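Prophenoloxidase b (Marsupenaeus japonicus, PDB 3WKY) is the inactive precursor of a type 3 copper phenoloxidase that, once activated, probably hydroxylates monophenols and oxidises o-diphenols. Local coordinates at residues P135-I148 against P452-R464. Numbering follows the deposited sequence.
With NAG (2-acetamido-2-deoxy-beta-D-glucopyranose), chain C; EDO (1,2-ethanediol), chain L.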
# COMPACT_ATOMS: atom_id res chain seq x y z
N PRO A 135 22.18 -35.77 20.15
CA PRO A 135 22.90 -34.67 20.80
C PRO A 135 24.30 -35.03 21.31
O PRO A 135 25.11 -34.13 21.47
CB PRO A 135 21.99 -34.30 21.98
CG PRO A 135 20.62 -34.68 21.52
CD PRO A 135 20.83 -35.95 20.73
N THR A 136 24.58 -36.31 21.55
CA THR A 136 25.93 -36.71 21.98
C THR A 136 26.91 -36.73 20.81
O THR A 136 28.12 -36.76 21.01
CB THR A 136 25.93 -38.10 22.65
OG1 THR A 136 25.67 -39.11 21.65
CG2 THR A 136 24.88 -38.17 23.74
N VAL A 137 26.36 -36.71 19.59
CA VAL A 137 27.14 -36.77 18.36
C VAL A 137 27.30 -35.38 17.74
O VAL A 137 28.39 -35.01 17.29
CB VAL A 137 26.46 -37.71 17.33
CG1 VAL A 137 27.16 -37.64 15.98
CG2 VAL A 137 26.44 -39.13 17.84
N LEU A 138 26.22 -34.60 17.72
CA LEU A 138 26.25 -33.24 17.17
C LEU A 138 25.68 -32.25 18.18
O LEU A 138 24.64 -31.65 17.95
CB LEU A 138 25.43 -33.16 15.87
CG LEU A 138 25.95 -33.83 14.60
CD1 LEU A 138 24.95 -33.71 13.46
CD2 LEU A 138 27.29 -33.23 14.19
N PRO A 139 26.36 -32.08 19.33
CA PRO A 139 25.80 -31.17 20.33
C PRO A 139 25.62 -29.74 19.83
O PRO A 139 24.76 -29.04 20.36
CB PRO A 139 26.82 -31.23 21.49
CG PRO A 139 28.05 -31.85 20.91
CD PRO A 139 27.59 -32.75 19.81
N ASP A 140 26.40 -29.33 18.82
CA ASP A 140 26.30 -27.96 18.28
C ASP A 140 24.92 -27.67 17.71
O ASP A 140 24.55 -26.49 17.57
CB ASP A 140 27.37 -27.72 17.21
CG ASP A 140 27.14 -28.56 15.95
OD1 ASP A 140 26.31 -28.17 15.10
OD2 ASP A 140 27.78 -29.62 15.81
N ARG A 141 24.16 -28.71 17.37
CA ARG A 141 22.82 -28.54 16.80
C ARG A 141 21.76 -28.23 17.84
O ARG A 141 20.65 -27.83 17.47
CB ARG A 141 22.38 -29.79 16.00
CG ARG A 141 23.27 -30.13 14.80
CD ARG A 141 23.21 -29.09 13.67
NE ARG A 141 23.54 -29.70 12.39
CZ ARG A 141 24.77 -29.79 11.88
NH1 ARG A 141 25.82 -29.32 12.55
NH2 ARG A 141 24.96 -30.36 10.70
N PHE A 142 22.09 -28.39 19.12
CA PHE A 142 21.08 -28.32 20.18
C PHE A 142 21.43 -27.32 21.28
O PHE A 142 20.57 -26.93 22.07
CB PHE A 142 20.86 -29.71 20.79
CG PHE A 142 20.61 -30.78 19.77
CD1 PHE A 142 19.33 -30.98 19.25
CD2 PHE A 142 21.65 -31.57 19.31
CE1 PHE A 142 19.09 -31.95 18.30
CE2 PHE A 142 21.42 -32.55 18.35
CZ PHE A 142 20.14 -32.73 17.85
N VAL A 143 22.69 -26.92 21.34
CA VAL A 143 23.22 -26.11 22.43
C VAL A 143 23.67 -24.76 21.86
O VAL A 143 24.35 -24.73 20.84
CB VAL A 143 24.42 -26.82 23.10
CG1 VAL A 143 25.03 -25.98 24.20
CG2 VAL A 143 23.99 -28.20 23.63
N PRO A 144 23.28 -23.65 22.52
CA PRO A 144 23.57 -22.32 21.94
C PRO A 144 25.04 -22.07 21.77
O PRO A 144 25.87 -22.57 22.54
CB PRO A 144 23.02 -21.35 22.99
CG PRO A 144 22.00 -22.15 23.75
CD PRO A 144 22.51 -23.55 23.77
N THR A 145 25.36 -21.28 20.75
CA THR A 145 26.72 -20.87 20.46
C THR A 145 27.50 -20.45 21.70
O THR A 145 28.61 -20.92 21.94
CB THR A 145 26.69 -19.68 19.50
OG1 THR A 145 26.04 -20.07 18.28
CG2 THR A 145 28.11 -19.18 19.20
N PHE A 146 26.89 -19.58 22.51
CA PHE A 146 27.62 -19.03 23.65
C PHE A 146 27.96 -20.10 24.69
O PHE A 146 29.00 -20.00 25.35
CB PHE A 146 26.90 -17.81 24.25
CG PHE A 146 25.73 -18.13 25.15
CD1 PHE A 146 24.48 -18.42 24.62
CD2 PHE A 146 25.87 -18.09 26.53
CE1 PHE A 146 23.40 -18.69 25.45
CE2 PHE A 146 24.79 -18.35 27.36
CZ PHE A 146 23.56 -18.66 26.81
N ILE A 147 27.12 -21.12 24.81
CA ILE A 147 27.36 -22.20 25.76
C ILE A 147 28.49 -23.13 25.30
O ILE A 147 29.34 -23.53 26.09
CB ILE A 147 26.09 -23.00 26.01
CG1 ILE A 147 25.04 -22.07 26.62
CG2 ILE A 147 26.35 -24.16 26.98
CD1 ILE A 147 25.47 -21.53 27.97
N ILE A 148 28.49 -23.47 24.01
CA ILE A 148 29.59 -24.23 23.44
C ILE A 148 30.91 -23.46 23.60
O ILE A 148 31.93 -24.04 23.96
CB ILE A 148 29.33 -24.59 21.96
CG1 ILE A 148 28.09 -25.49 21.83
CG2 ILE A 148 30.56 -25.23 21.32
CD1 ILE A 148 28.22 -26.87 22.49
N PRO A 452 16.14 -31.02 35.32
CA PRO A 452 17.42 -30.97 34.60
C PRO A 452 17.81 -32.33 34.02
O PRO A 452 17.44 -33.36 34.58
CB PRO A 452 18.42 -30.56 35.69
CG PRO A 452 17.80 -31.05 36.96
CD PRO A 452 16.32 -30.85 36.77
N LYS A 453 18.51 -32.33 32.89
CA LYS A 453 19.13 -33.53 32.35
C LYS A 453 20.53 -33.16 31.88
O LYS A 453 20.77 -32.03 31.45
CB LYS A 453 18.33 -34.11 31.18
CG LYS A 453 16.94 -34.63 31.53
CD LYS A 453 16.30 -35.27 30.30
CE LYS A 453 14.80 -35.48 30.47
NZ LYS A 453 14.49 -36.44 31.56
N THR A 454 21.45 -34.13 31.95
CA THR A 454 22.85 -33.89 31.63
C THR A 454 23.35 -34.96 30.67
O THR A 454 22.97 -36.13 30.81
CB THR A 454 23.71 -33.91 32.91
OG1 THR A 454 23.21 -32.93 33.83
CG2 THR A 454 25.16 -33.61 32.61
N PHE A 455 24.16 -34.58 29.69
CA PHE A 455 24.80 -35.57 28.83
C PHE A 455 26.28 -35.27 28.58
O PHE A 455 26.73 -34.14 28.78
CB PHE A 455 24.05 -35.74 27.50
CG PHE A 455 24.13 -34.54 26.59
CD1 PHE A 455 23.24 -33.49 26.74
CD2 PHE A 455 25.09 -34.47 25.59
CE1 PHE A 455 23.31 -32.38 25.90
CE2 PHE A 455 25.17 -33.37 24.75
CZ PHE A 455 24.27 -32.32 24.91
N ASN A 456 27.00 -36.30 28.16
CA ASN A 456 28.43 -36.21 27.87
C ASN A 456 28.65 -35.77 26.41
O ASN A 456 28.37 -36.53 25.48
CB ASN A 456 29.07 -37.59 28.14
CG ASN A 456 30.60 -37.59 28.01
OD1 ASN A 456 31.19 -36.67 27.44
ND2 ASN A 456 31.23 -38.64 28.54
N SER A 457 29.14 -34.56 26.21
CA SER A 457 29.29 -34.03 24.86
C SER A 457 30.61 -34.41 24.20
O SER A 457 30.81 -34.15 23.02
CB SER A 457 29.13 -32.50 24.85
OG SER A 457 30.18 -31.85 25.54
N SER A 458 31.49 -35.04 24.97
CA SER A 458 32.84 -35.34 24.48
C SER A 458 32.89 -36.44 23.42
O SER A 458 33.92 -36.65 22.79
CB SER A 458 33.77 -35.63 25.65
OG SER A 458 34.03 -34.44 26.37
N SER A 459 31.78 -37.13 23.22
CA SER A 459 31.68 -38.06 22.11
C SER A 459 31.51 -37.29 20.81
O SER A 459 31.78 -37.82 19.73
CB SER A 459 30.48 -38.99 22.31
OG SER A 459 29.38 -38.26 22.83
N GLY A 460 31.07 -36.04 20.91
CA GLY A 460 30.78 -35.25 19.72
C GLY A 460 31.82 -34.19 19.40
O GLY A 460 32.12 -33.94 18.23
N ILE A 461 32.35 -33.56 20.45
CA ILE A 461 33.33 -32.50 20.32
C ILE A 461 34.60 -32.88 21.06
O ILE A 461 34.55 -33.29 22.22
CB ILE A 461 32.81 -31.19 20.94
CG1 ILE A 461 31.57 -30.70 20.18
CG2 ILE A 461 33.90 -30.13 20.92
CD1 ILE A 461 30.84 -29.57 20.90
N ASP A 462 35.74 -32.73 20.38
CA ASP A 462 37.04 -32.99 20.99
C ASP A 462 37.52 -31.75 21.72
O ASP A 462 37.99 -30.80 21.10
CB ASP A 462 38.04 -33.39 19.91
CG ASP A 462 39.32 -33.98 20.49
OD1 ASP A 462 39.55 -33.87 21.71
OD2 ASP A 462 40.11 -34.56 19.70
N PHE A 463 37.42 -31.75 23.05
CA PHE A 463 37.79 -30.58 23.83
C PHE A 463 39.27 -30.55 24.25
O PHE A 463 39.70 -29.63 24.94
CB PHE A 463 36.91 -30.46 25.08
CG PHE A 463 35.50 -30.01 24.80
CD1 PHE A 463 35.19 -28.66 24.68
CD2 PHE A 463 34.47 -30.94 24.68
CE1 PHE A 463 33.88 -28.24 24.43
CE2 PHE A 463 33.16 -30.53 24.44
CZ PHE A 463 32.87 -29.18 24.32
N ARG A 464 40.04 -31.56 23.84
CA ARG A 464 41.47 -31.61 24.15
C ARG A 464 42.24 -30.49 23.47
O ARG A 464 41.99 -30.15 22.31
CB ARG A 464 42.07 -32.95 23.72
CG ARG A 464 41.60 -34.15 24.53
CD ARG A 464 41.29 -35.33 23.61
NE ARG A 464 42.47 -36.02 23.11
CZ ARG A 464 42.62 -36.48 21.87
NH1 ARG A 464 41.66 -36.29 20.97
NH2 ARG A 464 43.73 -37.11 21.52
C1 NAG C . 32.52 -38.89 27.92
C2 NAG C . 33.18 -39.95 28.81
C3 NAG C . 34.52 -40.37 28.24
C4 NAG C . 34.38 -40.86 26.80
C5 NAG C . 33.45 -40.00 25.93
C6 NAG C . 32.80 -40.93 24.89
C7 NAG C . 32.77 -39.88 31.24
C8 NAG C . 33.01 -39.10 32.50
N2 NAG C . 33.40 -39.43 30.15
O3 NAG C . 35.06 -41.39 29.05
O4 NAG C . 35.66 -40.87 26.21
O5 NAG C . 32.37 -39.38 26.60
O6 NAG C . 33.38 -40.77 23.62
O7 NAG C . 32.02 -40.86 31.24
C1 EDO L . 36.49 -35.27 23.48
O1 EDO L . 36.54 -34.41 24.64
C2 EDO L . 37.02 -36.68 23.74
O2 EDO L . 38.45 -36.64 23.86
O HOH W 1 30.08 -32.81 17.11
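Gly460, having no side chain, lies close against the carbonyls of Thr136 and Val137 and the ring of Pro139, its CA 3.4 Å from Val137 O. This buried contact joins two parts of the hemocyanin-type fold: the copper-containing domain supplies 135-148, and the Ig-like domain supplies the end of strand 445-456 with the turn after it. One direct hydrogen bond crosses between them, from Ser459 OG to Thr136 O (2.7 Å). The short serine holds OG between its backbone N and carbonyl carbon (chi1 40°), which turns the hydroxyl to Thr136 O, tilted 33° from the carbonyl plane. A water adds a second polar link, donating to both Val137 O and Gly460 O.

Beside this backbone-rich patch the packing is mainly apolar. The compact Pro139 and Ile461 run alongside each other in opposite directions, and the extended isoleucine branch carries CD1 to 3.6 Å from Pro139 CG and on to Ile148 CD1, at the start of helix 145-160. Phe455, one residue before the strand's end, has a ring broad enough to meet Pro135 CB with a face and Pro139 CB and Val143 CG2 with its edge; its CE2 lies 3.4 Å from Pro135 O. Met193 of helix 193-205 also touches this phenylalanine. Next, the amide of Asn456 gives ND2 to an N-linked glycan, while OD1 closes an Asx turn by accepting from Ser458 N at 3.0 Å.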